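Local atomic coordinates of esterase LipW (Mycobacterium marinum, PDB entry 3QH4), a protein that probably hydrolyses ester bonds as a serine hydrolase of the alpha/beta hydrolase fold. Residues L15-L18 and L19-V22; D123-A127 and P128-Y132; L294-T298 and T299-L303. All coordinates share one frame; numbering follows the deposited sequence.

Interaction 1: residues L15-L18 and L19-V22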
ATOM      1  N   LEU A  15      22.524   2.965   2.254  1.00  6.35           N
ATOM      2  CA  LEU A  15      21.405   3.814   2.700  1.00  4.92           C
ATOM      3  C   LEU A  15      21.937   5.158   3.113  1.00  4.82           C
ATOM      4  O   LEU A  15      23.060   5.270   3.588  1.00  6.30           O
ATOM      5  CB  LEU A  15      20.697   3.187   3.915  1.00  5.12           C
ATOM      6  CG  LEU A  15      20.141   1.769   3.721  1.00  5.91           C
ATOM      7  CD1 LEU A  15      19.461   1.270   4.962  1.00  7.43           C
ATOM      8  CD2 LEU A  15      19.159   1.783   2.538  1.00  7.89           C
ATOM      9  N   ASP A  16      21.105   6.189   2.944  1.00  5.21           N
ATOM     10  CA  ASP A  16      21.400   7.507   3.482  1.00  5.88           C
ATOM     11  C   ASP A  16      21.718   7.378   4.993  1.00  7.46           C
ATOM     12  O   ASP A  16      21.013   6.671   5.717  1.00  7.22           O
ATOM     13  CB  ASP A  16      20.177   8.425   3.288  1.00  6.16           C
ATOM     14  CG  ASP A  16      20.484   9.876   3.640  1.00  8.65           C
ATOM     15  OD1 ASP A  16      20.638  10.183   4.832  1.00 10.36           O
ATOM     16  OD2 ASP A  16      20.588  10.708   2.700  1.00 10.02           O
ATOM     17  N   PRO A  17      22.748   8.100   5.477  1.00  8.60           N
ATOM     18  CA  PRO A  17      23.081   7.994   6.910  1.00  9.42           C
ATOM     19  C   PRO A  17      21.894   8.289   7.845  1.00  9.05           C
ATOM     20  O   PRO A  17      21.787   7.679   8.895  1.00  9.51           O
ATOM     21  CB  PRO A  17      24.194   9.034   7.122  1.00 10.65           C
ATOM     22  CG  PRO A  17      24.661   9.439   5.768  1.00 12.15           C
ATOM     23  CD  PRO A  17      23.723   8.908   4.713  1.00 10.10           C
ATOM     24  N   LEU A  18      20.988   9.173   7.463  1.00  9.13           N
ATOM     25  CA  LEU A  18      19.854   9.481   8.351  1.00  9.49           C
ATOM     26  C   LEU A  18      18.948   8.267   8.459  1.00 10.17           C
ATOM     27  O   LEU A  18      18.408   7.943   9.530  1.00 10.34           O
ATOM     28  CB  LEU A  18      19.048  10.691   7.839  1.00  9.92           C
ATOM     29  CG  LEU A  18      19.729  12.058   7.826  1.00 12.09           C
ATOM     30  CD1 LEU A  18      18.882  13.111   7.054  1.00 13.23           C
ATOM     31  CD2 LEU A  18      19.971  12.527   9.260  1.00 14.58           C
ATOM     32  N   LEU A  19      18.780   7.579   7.341  1.00  9.27           N
ATOM     33  CA  LEU A  19      17.956   6.397   7.332  1.00  9.38           C
ATOM     34  C   LEU A  19      18.672   5.207   7.939  1.00  9.91           C
ATOM     35  O   LEU A  19      18.066   4.439   8.688  1.00  9.12           O
ATOM     36  CB  LEU A  19      17.467   6.102   5.903  1.00  8.53           C
ATOM     37  CG  LEU A  19      16.526   4.924   5.740  1.00  7.27           C
ATOM     38  CD1 LEU A  19      15.212   5.148   6.475  1.00  8.00           C
ATOM     39  CD2 LEU A  19      16.311   4.713   4.203  1.00  5.08           C
ATOM     40  N   ARG A  20      19.973   5.091   7.674  1.00 10.57           N
ATOM     41  CA  ARG A  20      20.818   4.066   8.274  1.00 11.49           C
ATOM     42  C   ARG A  20      20.708   4.037   9.796  1.00 12.53           C
ATOM     43  O   ARG A  20      20.799   2.969  10.392  1.00 13.02           O
ATOM     44  CB  ARG A  20      22.276   4.301   7.892  1.00 12.68           C
ATOM     45  CG  ARG A  20      23.175   3.072   8.060  1.00 13.15           C
ATOM     46  CD  ARG A  20      24.637   3.467   7.811  1.00 16.19           C
ATOM     47  NE  ARG A  20      24.765   4.076   6.504  1.00 14.96           N
ATOM     48  CZ  ARG A  20      25.639   5.029   6.178  1.00 18.37           C
ATOM     49  NH1 ARG A  20      26.507   5.486   7.086  1.00 17.90           N
ATOM     50  NH2 ARG A  20      25.663   5.515   4.931  1.00 15.06           N
ATOM     51  N   ALA A  21      20.540   5.206  10.418  1.00 11.59           N
ATOM     52  CA  ALA A  21      20.471   5.288  11.866  1.00 12.34           C
ATOM     53  C   ALA A  21      19.256   4.590  12.464  1.00 12.46           C
ATOM     54  O   ALA A  21      19.296   4.177  13.627  1.00 12.87           O
ATOM     55  CB  ALA A  21      20.511   6.772  12.319  1.00 13.20           C
ATOM     56  N   VAL A  22      18.182   4.452  11.680  1.00 11.65           N
ATOM     57  CA  VAL A  22      16.929   3.821  12.156  1.00 11.89           C
ATOM     58  C   VAL A  22      16.626   2.462  11.523  1.00 12.12           C
ATOM     59  O   VAL A  22      15.802   1.693  12.053  1.00 13.31           O
ATOM     60  CB  VAL A  22      15.663   4.757  12.014  1.00 11.80           C
ATOM     61  CG1 VAL A  22      15.770   5.985  12.935  1.00 14.91           C
ATOM     62  CG2 VAL A  22      15.400   5.186  10.553  1.00 11.65           C
TER
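Arg20 folds back along the first turn of the short helix 17-20 and binds the residues that lead into it. Its NH2 donates to Leu15 O at 2.9 Å; the approach follows the carbonyl direction, but the oxygen lies somewhat out of the guanidinium plane and the bond is bent, with an N-H...O angle of 143°. A weak bond from NE to Val12 O adds a second carbonyl. The side chain leaves with CG anti to the backbone N (chi1 -161°) and bends at chi3, which brings the guanidinium over Pro17, whose CA lies 4.0 Å above the plane.

Backbone bonds form the turn itself. Arg20 N reaches Asp16 O at 2.7 Å in a nearly straight bond, whereas Ala21 N to Pro17 O is longer, at 3.2 Å, and more bent. Asp16 is the N-cap: its OD1 accepts from Leu18 N at 2.8 Å through the anti lone pair, satisfying an amide in the first turn.

Apolar contact is light, Leu15 CD2 standing 4.4 Å from Leu19 CD2. Both leucines are buried and rest on Cys287 of strand 286-287, Leu19 also meets Phe290 and Leu293 of helix 290-293, and the backbone of Asp16 bonds to that of Arg285, just before the strand.

Interaction 2: residues D123-A127 and P128-Y132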
ATOM      1  N   ASP A 123      -9.429  -1.732   6.705  1.00  5.25           N
ATOM      2  CA  ASP A 123      -8.852  -2.612   7.732  1.00  5.98           C
ATOM      3  C   ASP A 123      -9.133  -4.044   7.298  1.00  6.41           C
ATOM      4  O   ASP A 123     -10.055  -4.699   7.831  1.00  6.48           O
ATOM      5  CB  ASP A 123      -9.497  -2.341   9.104  1.00  6.67           C
ATOM      6  CG  ASP A 123      -8.783  -3.022  10.247  1.00  9.80           C
ATOM      7  OD1 ASP A 123      -7.661  -3.524  10.073  1.00 11.63           O
ATOM      8  OD2 ASP A 123      -9.361  -3.032  11.368  1.00 12.38           O
ATOM      9  N   TYR A 124      -8.358  -4.512   6.315  1.00  5.54           N
ATOM     10  CA  TYR A 124      -8.574  -5.846   5.752  1.00  6.08           C
ATOM     11  C   TYR A 124      -8.078  -6.978   6.640  1.00  6.02           C
ATOM     12  O   TYR A 124      -7.156  -6.805   7.460  1.00  7.06           O
ATOM     13  CB  TYR A 124      -7.924  -5.938   4.364  1.00  5.98           C
ATOM     14  CG  TYR A 124      -6.440  -5.638   4.325  1.00  5.74           C
ATOM     15  CD1 TYR A 124      -5.966  -4.363   3.951  1.00  5.08           C
ATOM     16  CD2 TYR A 124      -5.509  -6.621   4.642  1.00  6.05           C
ATOM     17  CE1 TYR A 124      -4.572  -4.102   3.871  1.00  5.15           C
ATOM     18  CE2 TYR A 124      -4.125  -6.378   4.560  1.00  5.61           C
ATOM     19  CZ  TYR A 124      -3.673  -5.116   4.172  1.00  5.32           C
ATOM     20  OH  TYR A 124      -2.338  -4.883   4.108  1.00  7.92           O
ATOM     21  N   ARG A 125      -8.705  -8.143   6.472  1.00  5.34           N
ATOM     22  CA  ARG A 125      -8.332  -9.332   7.229  1.00  5.81           C
ATOM     23  C   ARG A 125      -6.938  -9.804   6.812  1.00  5.85           C
ATOM     24  O   ARG A 125      -6.520  -9.604   5.644  1.00  5.71           O
ATOM     25  CB  ARG A 125      -9.352 -10.455   7.027  1.00  5.96           C
ATOM     26  CG  ARG A 125     -10.684 -10.219   7.820  1.00  7.59           C
ATOM     27  CD  ARG A 125     -11.776 -11.197   7.358  1.00  7.33           C
ATOM     28  NE  ARG A 125     -12.090 -10.964   5.944  1.00  5.81           N
ATOM     29  CZ  ARG A 125     -12.595 -11.895   5.131  1.00  4.38           C
ATOM     30  NH1 ARG A 125     -12.882 -13.117   5.594  1.00  4.99           N
ATOM     31  NH2 ARG A 125     -12.818 -11.605   3.851  1.00  4.74           N
ATOM     32  N   LEU A 126      -6.272 -10.452   7.773  1.00  5.97           N
ATOM     33  CA  LEU A 126      -4.824 -10.766   7.689  1.00  5.61           C
ATOM     34  C   LEU A 126      -4.504 -12.232   7.608  1.00  6.08           C
ATOM     35  O   LEU A 126      -5.138 -13.058   8.235  1.00  7.60           O
ATOM     36  CB  LEU A 126      -4.091 -10.225   8.929  1.00  6.04           C
ATOM     37  CG  LEU A 126      -4.210  -8.711   9.173  1.00  5.29           C
ATOM     38  CD1 LEU A 126      -3.580  -8.326  10.526  1.00  6.75           C
ATOM     39  CD2 LEU A 126      -3.614  -7.862   8.014  1.00  5.33           C
ATOM     40  N   ALA A 127      -3.488 -12.519   6.792  1.00  6.51           N
ATOM     41  CA  ALA A 127      -2.841 -13.816   6.727  1.00  7.57           C
ATOM     42  C   ALA A 127      -1.933 -13.962   7.954  1.00  7.82           C
ATOM     43  O   ALA A 127      -1.534 -12.960   8.534  1.00  7.68           O
ATOM     44  CB  ALA A 127      -2.015 -13.880   5.447  1.00  6.57           C
ATOM     45  N   PRO A 128      -1.590 -15.205   8.347  1.00  9.66           N
ATOM     46  CA  PRO A 128      -1.985 -16.475   7.747  1.00 10.74           C
ATOM     47  C   PRO A 128      -3.407 -16.939   8.066  1.00 10.82           C
ATOM     48  O   PRO A 128      -3.850 -17.933   7.471  1.00 11.78           O
ATOM     49  CB  PRO A 128      -0.978 -17.480   8.350  1.00 11.01           C
ATOM     50  CG  PRO A 128      -0.630 -16.928   9.622  1.00 12.63           C
ATOM     51  CD  PRO A 128      -0.646 -15.410   9.465  1.00 10.43           C
ATOM     52  N   GLU A 129      -4.092 -16.270   8.997  1.00 10.75           N
ATOM     53  CA  GLU A 129      -5.413 -16.704   9.451  1.00 11.47           C
ATOM     54  C   GLU A 129      -6.448 -16.545   8.335  1.00 11.14           C
ATOM     55  O   GLU A 129      -7.388 -17.353   8.204  1.00 12.13           O
ATOM     56  CB  GLU A 129      -5.867 -15.914  10.687  1.00 11.83           C
ATOM     57  CG  GLU A 129      -4.976 -16.085  11.948  1.00 14.14           C
ATOM     58  CD  GLU A 129      -3.825 -15.062  12.039  1.00 17.56           C
ATOM     59  OE1 GLU A 129      -3.543 -14.364  11.037  1.00 13.72           O
ATOM     60  OE2 GLU A 129      -3.202 -14.953  13.122  1.00 18.85           O
ATOM     61  N   HIS A 130      -6.253 -15.522   7.511  1.00  9.86           N
ATOM     62  CA  HIS A 130      -7.180 -15.231   6.438  1.00  9.40           C
ATOM     63  C   HIS A 130      -6.401 -14.983   5.148  1.00  8.41           C
ATOM     64  O   HIS A 130      -6.182 -13.843   4.761  1.00  9.20           O
ATOM     65  CB  HIS A 130      -8.038 -14.009   6.791  1.00  9.04           C
ATOM     66  CG  HIS A 130      -8.760 -14.146   8.090  1.00 10.76           C
ATOM     67  ND1 HIS A 130      -9.863 -14.961   8.240  1.00 14.03           N
ATOM     68  CD2 HIS A 130      -8.520 -13.612   9.311  1.00 13.09           C
ATOM     69  CE1 HIS A 130     -10.281 -14.912   9.493  1.00 13.69           C
ATOM     70  NE2 HIS A 130      -9.489 -14.099  10.164  1.00 13.06           N
ATOM     71  N   PRO A 131      -5.984 -16.062   4.487  1.00  8.95           N
ATOM     72  CA  PRO A 131      -5.192 -15.909   3.274  1.00  8.37           C
ATOM     73  C   PRO A 131      -6.001 -15.408   2.082  1.00  6.90           C
ATOM     74  O   PRO A 131      -7.232 -15.170   2.170  1.00  7.12           O
ATOM     75  CB  PRO A 131      -4.644 -17.326   3.016  1.00  9.57           C
ATOM     76  CG  PRO A 131      -5.359 -18.243   3.886  1.00 11.22           C
ATOM     77  CD  PRO A 131      -6.184 -17.475   4.876  1.00  9.20           C
ATOM     78  N   TYR A 132      -5.319 -15.226   0.962  1.00  5.18           N
ATOM     79  CA  TYR A 132      -5.983 -14.881  -0.301  1.00  5.12           C
ATOM     80  C   TYR A 132      -7.214 -15.792  -0.488  1.00  6.22           C
ATOM     81  O   TYR A 132      -7.125 -17.002  -0.235  1.00  6.90           O
ATOM     82  CB  TYR A 132      -5.001 -15.101  -1.438  1.00  5.44           C
ATOM     83  CG  TYR A 132      -5.646 -14.996  -2.776  1.00  6.03           C
ATOM     84  CD1 TYR A 132      -5.849 -13.744  -3.365  1.00  5.95           C
ATOM     85  CD2 TYR A 132      -6.153 -16.134  -3.421  1.00  7.97           C
ATOM     86  CE1 TYR A 132      -6.523 -13.644  -4.596  1.00  9.86           C
ATOM     87  CE2 TYR A 132      -6.773 -16.045  -4.647  1.00  9.58           C
ATOM     88  CZ  TYR A 132      -6.954 -14.803  -5.236  1.00 10.80           C
ATOM     89  OH  TYR A 132      -7.613 -14.722  -6.469  1.00 12.79           O
TER
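Arg125 and His130 lie against each other across a tight bend of the chain, the aliphatic part of the arginine over one face of the imidazole. Arg125 CD sits 4.2 Å above the ring plane, over its centre, and the two CB atoms, Arg125 CB and His130 CB, meet at 3.8 Å. The arginine chain bends at chi3 (-63°), and the guanidinium beyond it gives its NH2 to a salt bridge with Asp138 of helix 134-148; His130 ND1 lies obliquely to this group. At the ring edge, near its plane, lies Leu126 O, 3.6 Å from His130 CD2. The same oxygen accepts the backbone bond from His130 N at 2.8 Å, a bent one with an N-H...O angle of 135°.

This bend includes a cis peptide between Ala127 and Pro128, in the loop that joins strand 118-122 to helix 134-148 of the alpha/beta hydrolase fold. The cis bond brings the two CA atoms, Ala127 CA and Pro128 CA, to 3.0 Å and leaves Ala127 CB tightly packed, 3.5 Å from Pro128 CA. Glu129, bent at chi2 (90°), turns its carboxylate back so that OE1 comes 3.5 Å from Ala127 C, while OE2 makes a salt bridge with Arg38 of helix 31-56.

Interaction 3: residues L294-T298 and T299-L303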
ATOM      1  N   LEU A 294      11.158   7.178   8.580  1.00  8.64           N
ATOM      2  CA  LEU A 294      11.614   8.566   8.733  1.00  9.38           C
ATOM      3  C   LEU A 294      10.682   9.508   7.992  1.00  8.85           C
ATOM      4  O   LEU A 294      11.052  10.038   6.960  1.00  7.51           O
ATOM      5  CB  LEU A 294      13.025   8.728   8.155  1.00  9.77           C
ATOM      6  CG  LEU A 294      14.276   8.544   8.982  1.00 15.49           C
ATOM      7  CD1 LEU A 294      15.505   9.101   8.245  1.00 14.67           C
ATOM      8  CD2 LEU A 294      14.139   9.198  10.381  1.00 14.99           C
ATOM      9  N   PRO A 295       9.464   9.732   8.516  1.00  8.26           N
ATOM     10  CA  PRO A 295       8.522  10.500   7.678  1.00  8.56           C
ATOM     11  C   PRO A 295       8.904  11.971   7.492  1.00  8.51           C
ATOM     12  O   PRO A 295       8.425  12.612   6.548  1.00  9.72           O
ATOM     13  CB  PRO A 295       7.183  10.375   8.412  1.00  8.84           C
ATOM     14  CG  PRO A 295       7.481   9.801   9.733  1.00 11.50           C
ATOM     15  CD  PRO A 295       8.836   9.139   9.703  1.00  9.05           C
ATOM     16  N   GLU A 296       9.795  12.499   8.340  1.00  7.97           N
ATOM     17  CA  GLU A 296      10.210  13.905   8.171  1.00  8.85           C
ATOM     18  C   GLU A 296      11.428  14.089   7.248  1.00  8.25           C
ATOM     19  O   GLU A 296      11.826  15.204   6.936  1.00  8.84           O
ATOM     20  CB  GLU A 296      10.509  14.561   9.534  1.00  9.41           C
ATOM     21  CG  GLU A 296       9.639  14.132  10.674  1.00 12.38           C
ATOM     22  CD  GLU A 296       8.163  14.364  10.463  1.00 18.54           C
ATOM     23  OE1 GLU A 296       7.787  15.225   9.642  1.00 19.74           O
ATOM     24  OE2 GLU A 296       7.384  13.666  11.149  1.00 21.61           O
ATOM     25  N   TRP A 297      12.037  12.990   6.836  1.00  7.55           N
ATOM     26  CA  TRP A 297      13.212  13.056   6.018  1.00  7.07           C
ATOM     27  C   TRP A 297      12.863  13.709   4.686  1.00  7.00           C
ATOM     28  O   TRP A 297      11.786  13.508   4.164  1.00  5.85           O
ATOM     29  CB  TRP A 297      13.701  11.619   5.811  1.00  6.95           C
ATOM     30  CG  TRP A 297      14.923  11.404   4.945  1.00  5.86           C
ATOM     31  CD1 TRP A 297      16.030  12.210   4.844  1.00  6.32           C
ATOM     32  CD2 TRP A 297      15.195  10.243   4.171  1.00  5.98           C
ATOM     33  NE1 TRP A 297      16.932  11.647   3.970  1.00  6.56           N
ATOM     34  CE2 TRP A 297      16.449  10.434   3.557  1.00  6.15           C
ATOM     35  CE3 TRP A 297      14.455   9.074   3.872  1.00  7.26           C
ATOM     36  CZ2 TRP A 297      17.010   9.500   2.679  1.00  7.99           C
ATOM     37  CZ3 TRP A 297      15.005   8.145   3.011  1.00  6.34           C
ATOM     38  CH2 TRP A 297      16.287   8.370   2.412  1.00  5.21           C
ATOM     39  N   THR A 298      13.776  14.511   4.152  1.00  6.98           N
ATOM     40  CA  THR A 298      13.520  15.184   2.864  1.00  7.59           C
ATOM     41  C   THR A 298      13.061  14.173   1.791  1.00  7.01           C
ATOM     42  O   THR A 298      12.187  14.467   0.997  1.00  6.70           O
ATOM     43  CB  THR A 298      14.750  15.973   2.364  1.00  8.95           C
ATOM     44  OG1 THR A 298      15.940  15.193   2.560  1.00 11.85           O
ATOM     45  CG2 THR A 298      14.880  17.266   3.142  1.00 10.15           C
ATOM     46  N   THR A 299      13.644  12.981   1.772  1.00  6.02           N
ATOM     47  CA  THR A 299      13.261  11.995   0.757  1.00  6.25           C
ATOM     48  C   THR A 299      11.821  11.504   0.923  1.00  5.72           C
ATOM     49  O   THR A 299      11.083  11.384  -0.068  1.00  5.54           O
ATOM     50  CB  THR A 299      14.271  10.816   0.704  1.00  5.62           C
ATOM     51  OG1 THR A 299      15.540  11.322   0.277  1.00  7.40           O
ATOM     52  CG2 THR A 299      13.822   9.746  -0.269  1.00  7.29           C
ATOM     53  N   SER A 300      11.436  11.239   2.174  1.00  5.31           N
ATOM     54  CA  SER A 300      10.061  10.883   2.500  1.00  4.72           C
ATOM     55  C   SER A 300       9.116  12.010   2.141  1.00  4.50           C
ATOM     56  O   SER A 300       8.036  11.781   1.596  1.00  4.17           O
ATOM     57  CB  SER A 300       9.932  10.527   3.986  1.00  5.17           C
ATOM     58  OG  SER A 300      10.864   9.473   4.277  1.00  6.43           O
ATOM     59  N   GLN A 301       9.527  13.244   2.436  1.00  4.79           N
ATOM     60  CA  GLN A 301       8.686  14.384   2.077  1.00  5.54           C
ATOM     61  C   GLN A 301       8.528  14.544   0.582  1.00  5.08           C
ATOM     62  O   GLN A 301       7.436  14.883   0.106  1.00  5.64           O
ATOM     63  CB  GLN A 301       9.216  15.674   2.722  1.00  5.07           C
ATOM     64  CG  GLN A 301       9.071  15.663   4.255  1.00  6.98           C
ATOM     65  CD  GLN A 301       7.608  15.912   4.694  1.00  6.68           C
ATOM     66  OE1 GLN A 301       6.989  16.908   4.284  1.00  8.01           O
ATOM     67  NE2 GLN A 301       7.064  15.011   5.513  1.00  7.23           N
ATOM     68  N   ARG A 302       9.605  14.310  -0.165  1.00  5.78           N
ATOM     69  CA  ARG A 302       9.504  14.345  -1.632  1.00  5.79           C
ATOM     70  C   ARG A 302       8.548  13.265  -2.147  1.00  5.03           C
ATOM     71  O   ARG A 302       7.822  13.499  -3.111  1.00  4.95           O
ATOM     72  CB  ARG A 302      10.889  14.212  -2.280  1.00  6.06           C
ATOM     73  CG  ARG A 302      11.718  15.514  -2.204  1.00  9.34           C
ATOM     74  CD  ARG A 302      12.950  15.429  -3.140  1.00 14.01           C
ATOM     75  NE  ARG A 302      13.984  14.575  -2.573  1.00 22.02           N
ATOM     76  CZ  ARG A 302      14.998  15.026  -1.829  1.00 24.70           C
ATOM     77  NH1 ARG A 302      15.882  14.172  -1.323  1.00 26.84           N
ATOM     78  NH2 ARG A 302      15.112  16.330  -1.571  1.00 23.87           N
ATOM     79  N   LEU A 303       8.571  12.080  -1.523  1.00  4.04           N
ATOM     80  CA  LEU A 303       7.579  11.043  -1.856  1.00  3.85           C
ATOM     81  C   LEU A 303       6.148  11.563  -1.647  1.00  4.84           C
ATOM     82  O   LEU A 303       5.327  11.481  -2.567  1.00  4.42           O
ATOM     83  CB  LEU A 303       7.821   9.749  -1.012  1.00  3.37           C
ATOM     84  CG  LEU A 303       6.653   8.752  -1.213  1.00  4.60           C
ATOM     85  CD1 LEU A 303       6.736   8.065  -2.556  1.00  4.35           C
ATOM     86  CD2 LEU A 303       6.661   7.723  -0.057  1.00  4.16           C
TER
HETATM   87  O   HOH W   1      17.424  13.470   0.866  1.00 31.50           O
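Ser300 and Gln301 reach back from the first turn of helix 298-315 to the type I beta turn Leu294-Trp297, which links this helix to the short helix 290-293. Each uses its side chain to satisfy a carbonyl of the turn. Ser300 OG donates to Leu294 O at 2.7 Å from above the carbonyl plane, not along a lone pair. The turn's own bond, from Trp297 N, meets the same oxygen from the opposite face, so two donors grip Leu294 O.

Gln301 serves the next carbonyl. Its NE2 donates to Pro295 O at 2.9 Å, almost straight (172°) and with the oxygen in the amide plane; the bend at chi2 (-76°) turns the amide toward the turn. The other end of that amide, OE1, accepts from Arg114, and with both ends held its rotation should be fixed. Alongside it the carboxylate of Glu296 points the same way, its plane 21° from that of the amide, but its salt bridge is with Arg106 of helix 105-115.

At the helix start, Trp297 occupies the N-cap position, and its carbonyl oxygen accepts from Gln301 N at 2.9 Å. One residue along, Arg302 N bonds to Thr298 O at 2.8 Å, an oxygen that also lies over one face of the Arg302 guanidinium. A water bridges Thr298 OG1 and Thr299 OG1 at 2.8 and 2.9 Å respectively and accepts a weak bond from Arg302 NH1. The indole makes a CH-pi contact: with Trp297 CG anti to the backbone N, the ring lies beside Thr299, and Thr299 CB stands 3.3 Å from the centroid of its six-membered ring, directly on the ring normal.

How the interactions relate
Interactions 1 and 3 touch and form one partly buried patch. Asp16 CB packs 3.4 Å from Trp297 CZ2, Leu18 CD1 lies 3.7 Å from Trp297 CD1, and Leu294 CD1 approaches Leu18 O; both also pack on helix 290-293. Interaction 2 is a surface contact in a loop of the alpha/beta hydrolase fold, its centre about 32 Å from that of interaction 1 and about 30 Å from that of interaction 3, across the chain's centre from the latter. The chemistry follows these places. The two helix starts rely on side chains bonded to preceding carbonyls, with a side-chain N-cap bond at Asp16 in interaction 1, whereas the loop has a cis proline and charged side chains bridged to helices 31-56 and 134-148.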